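PDB 6A6E: cysteine desulfurase from Fervidobacterium islandicum, which uses pyridoxal-5'-phosphate to strip sulfur from cysteine, yielding alanine, and probably passes the sulfur on as a persulfide for iron-sulfur cluster assembly. Local coordinates for residues I107-N112 with Y281-G286; N63-V68 with E74-Y79. All blocks are in the same frame, centred on the assembly; numbering follows the deposited sequence.

Contact 1 (I107-N112 with Y281-G286); sequences INFLVN and YRFEAG
F109 CG stands anti to the backbone N (chi1 171°) and carries the ring off helix 103-116 toward F283, while CG of F283 lies anti to the carbonyl carbon, beside the backbone N (chi1 -59°), and its ring comes to meet F109. The contact is carried by these two buried phenylalanines and has no hydrogen bond across it. F109 leads with the end of its ring: CZ comes to 3.4 Å from CD1 of F283 and 3.7 Å from its CG. CE2 of F109 lies 3.8 Å from CB of F283, and that CB sits in the plane of the F109 ring, at its edge. The ring planes meet at 50° with centroids 5.5 Å apart, an oblique aromatic pair. One face of the F283 ring is covered by its neighbour R282, whose CG sits 3.8 Å above the ring plane over the centre. Cutting F109 back to an alanine would probably open a gap beside CB and CD1 of F283 and take away its aromatic partner on the helix. Within the helix, N108 O accepts both N112 ND2, at 2.8 Å from above the carbonyl plane, and the helix bond from N112 N. N108 ND2 bonds to T104 O and to Y261 O of the second subunit. The helix starts at the cofactor-lining residues T103 and T104, and G286 touches a PLP, so the pair joins two parts of the fold that lead to cofactor sites, in the PLP-dependent architecture of class-V aminotransferase relatives.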
ATOM      1  N   ILE A 107      10.422  -3.330   6.515  1.00 15.29           N
ATOM      2  CA  ILE A 107      11.777  -3.833   6.567  1.00 15.38           C
ATOM      3  C   ILE A 107      12.603  -3.210   5.455  1.00 17.11           C
ATOM      4  O   ILE A 107      13.774  -2.820   5.648  1.00 16.04           O
ATOM      5  CB  ILE A 107      11.891  -5.388   6.526  1.00 16.85           C
ATOM      6  CG1 ILE A 107      11.191  -6.070   7.714  1.00 19.00           C
ATOM      7  CG2 ILE A 107      13.351  -5.851   6.527  1.00 16.13           C
ATOM      8  CD1 ILE A 107      11.896  -5.836   9.021  1.00 23.80           C
ATOM      9  N   ASN A 108      12.043  -3.164   4.258  1.00 15.98           N
ATOM     10  CA  ASN A 108      12.792  -2.550   3.152  1.00 16.04           C
ATOM     11  C   ASN A 108      13.118  -1.076   3.455  1.00 15.84           C
ATOM     12  O   ASN A 108      14.215  -0.606   3.127  1.00 16.05           O
ATOM     13  CB  ASN A 108      12.030  -2.671   1.825  1.00 15.40           C
ATOM     14  CG  ASN A 108      12.180  -4.037   1.193  1.00 14.88           C
ATOM     15  OD1 ASN A 108      13.117  -4.261   0.398  1.00 16.52           O
ATOM     16  ND2 ASN A 108      11.290  -4.985   1.552  1.00 12.98           N
ATOM     17  N   PHE A 109      12.158  -0.363   4.050  1.00 15.83           N
ATOM     18  CA  PHE A 109      12.301   1.024   4.441  1.00 15.85           C
ATOM     19  C   PHE A 109      13.544   1.134   5.369  1.00 16.49           C
ATOM     20  O   PHE A 109      14.432   1.996   5.174  1.00 14.85           O
ATOM     21  CB  PHE A 109      11.002   1.444   5.099  1.00 17.87           C
ATOM     22  CG  PHE A 109      10.978   2.792   5.769  1.00 20.94           C
ATOM     23  CD1 PHE A 109      11.958   3.208   6.674  1.00 25.58           C
ATOM     24  CD2 PHE A 109       9.850   3.584   5.623  1.00 27.71           C
ATOM     25  CE1 PHE A 109      11.876   4.434   7.328  1.00 27.11           C
ATOM     26  CE2 PHE A 109       9.749   4.812   6.283  1.00 28.71           C
ATOM     27  CZ  PHE A 109      10.788   5.240   7.117  1.00 26.82           C
ATOM     28  N   LEU A 110      13.634   0.245   6.343  1.00 14.81           N
ATOM     29  CA  LEU A 110      14.735   0.320   7.322  1.00 16.92           C
ATOM     30  C   LEU A 110      16.108   0.064   6.688  1.00 18.22           C
ATOM     31  O   LEU A 110      17.031   0.820   6.949  1.00 19.08           O
ATOM     32  CB  LEU A 110      14.463  -0.608   8.509  1.00 16.04           C
ATOM     33  CG  LEU A 110      13.298  -0.133   9.337  1.00 17.24           C
ATOM     34  CD1 LEU A 110      12.940  -1.106  10.429  1.00 19.43           C
ATOM     35  CD2 LEU A 110      13.643   1.220   9.981  1.00 19.20           C
ATOM     36  N   VAL A 111      16.243  -0.980   5.889  1.00 17.29           N
ATOM     37  CA  VAL A 111      17.531  -1.300   5.315  1.00 19.52           C
ATOM     38  C   VAL A 111      18.031  -0.122   4.477  1.00 21.03           C
ATOM     39  O   VAL A 111      19.192   0.324   4.644  1.00 20.36           O
ATOM     40  CB  VAL A 111      17.523  -2.528   4.335  1.00 20.26           C
ATOM     41  CG1 VAL A 111      18.947  -2.791   3.859  1.00 22.65           C
ATOM     42  CG2 VAL A 111      16.980  -3.756   4.968  1.00 20.59           C
ATOM     43  N   ASN A 112      17.169   0.355   3.571  1.00 17.84           N
ATOM     44  CA  ASN A 112      17.522   1.436   2.710  1.00 18.73           C
ATOM     45  C   ASN A 112      17.752   2.731   3.493  1.00 20.42           C
ATOM     46  O   ASN A 112      18.727   3.489   3.160  1.00 19.99           O
ATOM     47  CB  ASN A 112      16.503   1.694   1.578  1.00 19.30           C
ATOM     48  CG  ASN A 112      16.479   0.622   0.566  1.00 20.92           C
ATOM     49  OD1 ASN A 112      17.291   0.631  -0.371  1.00 22.78           O
ATOM     50  ND2 ASN A 112      15.514  -0.346   0.716  1.00 20.67           N
ATOM     51  N   TYR A 281       5.067  12.670   9.313  1.00 17.47           N
ATOM     52  CA  TYR A 281       4.712  12.961   7.917  1.00 18.27           C
ATOM     53  C   TYR A 281       5.912  12.884   7.003  1.00 19.34           C
ATOM     54  O   TYR A 281       5.798  12.570   5.797  1.00 16.75           O
ATOM     55  CB  TYR A 281       4.065  14.355   7.824  1.00 19.50           C
ATOM     56  CG  TYR A 281       2.952  14.614   8.827  1.00 22.67           C
ATOM     57  CD1 TYR A 281       1.792  13.809   8.861  1.00 24.55           C
ATOM     58  CD2 TYR A 281       3.056  15.643   9.758  1.00 26.84           C
ATOM     59  CE1 TYR A 281       0.817  14.029   9.800  1.00 23.69           C
ATOM     60  CE2 TYR A 281       2.053  15.873  10.692  1.00 27.84           C
ATOM     61  CZ  TYR A 281       0.947  15.072  10.689  1.00 28.07           C
ATOM     62  OH  TYR A 281      -0.016  15.331  11.612  1.00 39.35           O
ATOM     63  N   ARG A 282       7.080  13.168   7.567  1.00 17.17           N
ATOM     64  CA  ARG A 282       8.345  12.916   6.883  1.00 18.12           C
ATOM     65  C   ARG A 282       8.491  11.567   6.185  1.00 16.65           C
ATOM     66  O   ARG A 282       9.228  11.459   5.162  1.00 15.49           O
ATOM     67  CB  ARG A 282       9.487  13.075   7.891  1.00 21.31           C
ATOM     68  CG  ARG A 282      10.860  12.815   7.349  1.00 25.08           C
ATOM     69  CD  ARG A 282      11.926  13.046   8.445  1.00 32.18           C
ATOM     70  NE  ARG A 282      11.812  14.422   8.826  1.00 42.37           N
ATOM     71  CZ  ARG A 282      12.413  14.995   9.859  1.00 52.92           C
ATOM     72  NH1 ARG A 282      13.226  14.306  10.680  1.00 55.90           N
ATOM     73  NH2 ARG A 282      12.164  16.281  10.062  1.00 46.45           N
ATOM     74  N   PHE A 283       7.864  10.530   6.749  1.00 14.48           N
ATOM     75  CA  PHE A 283       8.029   9.178   6.263  1.00 15.94           C
ATOM     76  C   PHE A 283       6.792   8.609   5.571  1.00 16.85           C
ATOM     77  O   PHE A 283       6.749   7.405   5.308  1.00 17.33           O
ATOM     78  CB  PHE A 283       8.483   8.251   7.392  1.00 15.72           C
ATOM     79  CG  PHE A 283       9.782   8.684   8.006  1.00 17.64           C
ATOM     80  CD1 PHE A 283      10.925   8.599   7.280  1.00 19.04           C
ATOM     81  CD2 PHE A 283       9.825   9.280   9.244  1.00 18.97           C
ATOM     82  CE1 PHE A 283      12.122   9.017   7.780  1.00 22.70           C
ATOM     83  CE2 PHE A 283      11.035   9.714   9.778  1.00 21.43           C
ATOM     84  CZ  PHE A 283      12.195   9.587   9.035  1.00 21.03           C
ATOM     85  N   GLU A 284       5.847   9.491   5.251  1.00 15.49           N
ATOM     86  CA  GLU A 284       4.656   9.189   4.423  1.00 15.61           C
ATOM     87  C   GLU A 284       4.613   9.968   3.104  1.00 15.46           C
ATOM     88  O   GLU A 284       4.234  11.095   3.083  1.00 16.13           O
ATOM     89  CB  GLU A 284       3.372   9.414   5.245  1.00 16.02           C
ATOM     90  CG  GLU A 284       3.283   8.377   6.389  1.00 16.87           C
ATOM     91  CD  GLU A 284       2.074   8.475   7.336  1.00 18.01           C
ATOM     92  OE1 GLU A 284       1.110   9.259   7.078  1.00 17.24           O
ATOM     93  OE2 GLU A 284       2.055   7.673   8.307  1.00 14.98           O
ATOM     94  N   ALA A 285       5.078   9.336   2.036  1.00 13.67           N
ATOM     95  CA  ALA A 285       5.171   9.925   0.728  1.00 15.31           C
ATOM     96  C   ALA A 285       3.935   9.650  -0.099  1.00 14.74           C
ATOM     97  O   ALA A 285       3.574   8.501  -0.306  1.00 16.77           O
ATOM     98  CB  ALA A 285       6.436   9.437   0.021  1.00 16.54           C
ATOM     99  N   GLY A 286       3.281  10.716  -0.537  1.00 14.24           N
ATOM    100  CA  GLY A 286       2.069  10.636  -1.350  1.00 15.82           C
ATOM    101  C   GLY A 286       0.844  10.138  -0.565  1.00 14.49           C
ATOM    102  O   GLY A 286       0.828  10.025   0.644  1.00 15.60           O
TER

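Contact 2 (N63-V68 with E74-Y79); sequences NIHRAV and EATVAY
T76 OG1 is held by two groups: the backbone N of H65 donates to it over 3.0 Å with an N-H...O angle of 151°, and the hydroxyl is also hydrogen-bonded to A72 O, one turn back in helix 70-90. The same oxygen lies against carbon of the loop, 3.4 Å from I64 CA and 3.7 Å from A67 CB. I64 sends its two branches to different helix residues. CG1 sits between the backbone N and the carbonyl carbon (chi1 54°), and from there CD1 comes down over one face of the Y79 ring, a CH-pi contact 3.6 Å from the centroid and 22° off the normal. CG2 instead touches A75 CB at 3.7 Å. The loop thus folds back along the early turns of the helix that follows it, and in this class-V PLP enzyme it also faces the second subunit: R371 of that subunit bonds to N63 O and R66 O, and R66 packs on its S-mercaptocysteine, the modified C376. The H65 ring takes I64 CG1 over one face, 3.8 Å above its plane and toward the rim, and meets T76 CG2 and Y79 CE2 only loosely. At the start of the loop, N63 OD1 accepts the backbone N of its neighbour I64 at 2.8 Å, in the carbonyl plane on a lone pair.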
ATOM      1  N   ASN A  63      -9.200  13.215  -0.075  1.00 15.51           N
ATOM      2  CA  ASN A  63      -7.774  13.152   0.214  1.00 16.64           C
ATOM      3  C   ASN A  63      -7.508  14.049   1.412  1.00 17.70           C
ATOM      4  O   ASN A  63      -8.271  14.981   1.700  1.00 20.29           O
ATOM      5  CB  ASN A  63      -6.915  13.530  -0.987  1.00 15.99           C
ATOM      6  CG  ASN A  63      -5.557  12.790  -0.960  1.00 16.39           C
ATOM      7  OD1 ASN A  63      -5.054  12.416   0.149  1.00 14.20           O
ATOM      8  ND2 ASN A  63      -4.968  12.557  -2.142  1.00 14.98           N
ATOM      9  N   ILE A  64      -6.439  13.774   2.113  1.00 16.41           N
ATOM     10  CA  ILE A  64      -6.254  14.332   3.424  1.00 16.16           C
ATOM     11  C   ILE A  64      -5.080  15.318   3.512  1.00 17.75           C
ATOM     12  O   ILE A  64      -4.243  15.360   2.632  1.00 16.38           O
ATOM     13  CB  ILE A  64      -5.992  13.195   4.406  1.00 16.37           C
ATOM     14  CG1 ILE A  64      -4.837  12.286   3.983  1.00 16.67           C
ATOM     15  CG2 ILE A  64      -7.232  12.371   4.566  1.00 17.73           C
ATOM     16  CD1 ILE A  64      -4.430  11.387   5.163  1.00 18.34           C
ATOM     17  N   HIS A  65      -4.984  16.005   4.624  1.00 19.12           N
ATOM     18  CA  HIS A  65      -4.014  17.106   4.881  1.00 23.42           C
ATOM     19  C   HIS A  65      -4.422  18.355   4.034  1.00 25.85           C
ATOM     20  O   HIS A  65      -5.151  18.230   3.058  1.00 24.71           O
ATOM     21  CB  HIS A  65      -2.515  16.710   4.646  1.00 21.94           C
ATOM     22  CG  HIS A  65      -2.118  15.428   5.296  1.00 21.13           C
ATOM     23  ND1 HIS A  65      -2.270  15.211   6.649  1.00 22.53           N
ATOM     24  CD2 HIS A  65      -1.618  14.270   4.785  1.00 19.56           C
ATOM     25  CE1 HIS A  65      -1.896  13.981   6.949  1.00 21.30           C
ATOM     26  NE2 HIS A  65      -1.464  13.398   5.845  1.00 20.15           N
ATOM     27  N   ARG A  66      -3.977  19.539   4.442  1.00 32.93           N
ATOM     28  CA  ARG A  66      -4.329  20.816   3.727  1.00 34.21           C
ATOM     29  C   ARG A  66      -5.825  20.854   3.529  1.00 27.53           C
ATOM     30  O   ARG A  66      -6.323  21.058   2.403  1.00 33.77           O
ATOM     31  CB  ARG A  66      -3.628  20.927   2.332  1.00 38.49           C
ATOM     32  CG  ARG A  66      -2.122  21.241   2.356  1.00 44.94           C
ATOM     33  CD  ARG A  66      -1.438  21.075   0.966  1.00 46.64           C
ATOM     34  NE  ARG A  66      -1.080  19.672   0.640  1.00 48.45           N
ATOM     35  CZ  ARG A  66      -0.205  18.932   1.344  1.00 54.00           C
ATOM     36  NH1 ARG A  66       0.424  19.448   2.389  1.00 55.17           N
ATOM     37  NH2 ARG A  66       0.055  17.669   1.018  1.00 52.38           N
ATOM     38  N   ALA A  67      -6.547  20.544   4.589  1.00 24.87           N
ATOM     39  CA  ALA A  67      -7.962  20.225   4.444  1.00 24.93           C
ATOM     40  C   ALA A  67      -8.731  21.528   4.606  1.00 28.28           C
ATOM     41  O   ALA A  67      -8.642  22.139   5.655  1.00 28.27           O
ATOM     42  CB  ALA A  67      -8.400  19.266   5.529  1.00 25.50           C
ATOM     43  N   VAL A  68      -9.439  21.987   3.599  1.00 26.27           N
ATOM     44  CA  VAL A  68     -10.291  23.107   3.835  1.00 27.24           C
ATOM     45  C   VAL A  68     -11.757  22.716   3.706  1.00 29.23           C
ATOM     46  O   VAL A  68     -12.598  23.084   4.542  1.00 33.83           O
ATOM     47  CB  VAL A  68      -9.884  24.300   2.997  1.00 32.35           C
ATOM     48  CG1 VAL A  68     -10.914  25.451   3.165  1.00 35.09           C
ATOM     49  CG2 VAL A  68      -8.486  24.725   3.457  1.00 32.52           C
ATOM     50  N   GLU A  74     -13.006  15.812   7.610  1.00 15.94           N
ATOM     51  CA  GLU A  74     -13.471  14.585   8.194  1.00 19.06           C
ATOM     52  C   GLU A  74     -12.442  13.473   7.961  1.00 18.07           C
ATOM     53  O   GLU A  74     -12.123  12.699   8.884  1.00 19.65           O
ATOM     54  CB  GLU A  74     -14.849  14.199   7.619  1.00 20.26           C
ATOM     55  CG  GLU A  74     -15.973  15.117   8.103  1.00 22.84           C
ATOM     56  CD  GLU A  74     -17.358  14.830   7.497  1.00 22.91           C
ATOM     57  OE1 GLU A  74     -17.538  13.909   6.663  1.00 23.98           O
ATOM     58  OE2 GLU A  74     -18.320  15.531   7.886  1.00 21.91           O
ATOM     59  N   ALA A  75     -11.945  13.374   6.724  1.00 16.95           N
ATOM     60  CA  ALA A  75     -11.070  12.263   6.351  1.00 15.52           C
ATOM     61  C   ALA A  75      -9.757  12.479   7.084  1.00 14.89           C
ATOM     62  O   ALA A  75      -9.172  11.560   7.596  1.00 15.11           O
ATOM     63  CB  ALA A  75     -10.908  12.222   4.842  1.00 16.16           C
ATOM     64  N   THR A  76      -9.294  13.718   7.169  1.00 14.35           N
ATOM     65  CA  THR A  76      -8.039  14.002   7.815  1.00 15.85           C
ATOM     66  C   THR A  76      -8.072  13.689   9.316  1.00 16.68           C
ATOM     67  O   THR A  76      -7.154  13.041   9.897  1.00 17.34           O
ATOM     68  CB  THR A  76      -7.611  15.483   7.590  1.00 15.44           C
ATOM     69  OG1 THR A  76      -7.513  15.750   6.194  1.00 15.54           O
ATOM     70  CG2 THR A  76      -6.264  15.748   8.190  1.00 15.89           C
ATOM     71  N   VAL A  77      -9.126  14.144   9.952  1.00 18.06           N
ATOM     72  CA  VAL A  77      -9.349  13.837  11.388  1.00 18.54           C
ATOM     73  C   VAL A  77      -9.424  12.319  11.632  1.00 18.15           C
ATOM     74  O   VAL A  77      -8.770  11.794  12.523  1.00 16.69           O
ATOM     75  CB  VAL A  77     -10.627  14.574  11.877  1.00 19.49           C
ATOM     76  CG1 VAL A  77     -11.108  14.101  13.217  1.00 20.16           C
ATOM     77  CG2 VAL A  77     -10.396  16.090  11.925  1.00 21.33           C
ATOM     78  N   ALA A  78     -10.136  11.604  10.786  1.00 16.96           N
ATOM     79  CA  ALA A  78     -10.281  10.159  10.990  1.00 16.09           C
ATOM     80  C   ALA A  78      -8.942   9.476  10.850  1.00 16.42           C
ATOM     81  O   ALA A  78      -8.626   8.573  11.643  1.00 18.09           O
ATOM     82  CB  ALA A  78     -11.336   9.559  10.049  1.00 14.67           C
ATOM     83  N   TYR A  79      -8.146   9.880   9.858  1.00 15.64           N
ATOM     84  CA  TYR A  79      -6.812   9.297   9.645  1.00 15.10           C
ATOM     85  C   TYR A  79      -5.876   9.535  10.830  1.00 15.50           C
ATOM     86  O   TYR A  79      -5.193   8.623  11.308  1.00 13.47           O
ATOM     87  CB  TYR A  79      -6.194   9.844   8.353  1.00 14.71           C
ATOM     88  CG  TYR A  79      -4.883   9.263   7.925  1.00 15.50           C
ATOM     89  CD1 TYR A  79      -4.795   8.018   7.262  1.00 14.98           C
ATOM     90  CD2 TYR A  79      -3.687   9.999   8.094  1.00 15.45           C
ATOM     91  CE1 TYR A  79      -3.548   7.531   6.835  1.00 14.62           C
ATOM     92  CE2 TYR A  79      -2.455   9.517   7.652  1.00 15.76           C
ATOM     93  CZ  TYR A  79      -2.390   8.266   7.050  1.00 15.09           C
ATOM     94  OH  TYR A  79      -1.133   7.865   6.655  1.00 15.28           O
TER

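Overall arrangement
Along the chain both segments of contact 2 come first and those of contact 1 follow, and their centres lie 21 Å apart on the same side of the chain's centre. They share no helix or strand: contact 2 joins a loop to helix 70-90, contact 1 joins helix 103-116 to the loop before helix 290-306. Yet they touch. Y79 OH reaches E284 OE1 over 2.7 Å, a probable hydrogen bond, and H65 CE1 lies 3.9 Å from Y281 CE1. The salt bridge from E284 to R83 ties 281-286 to helix 70-90 a second time. Both contacts also reach the second subunit, so this side of the chain links dimer interface and cofactor surroundings.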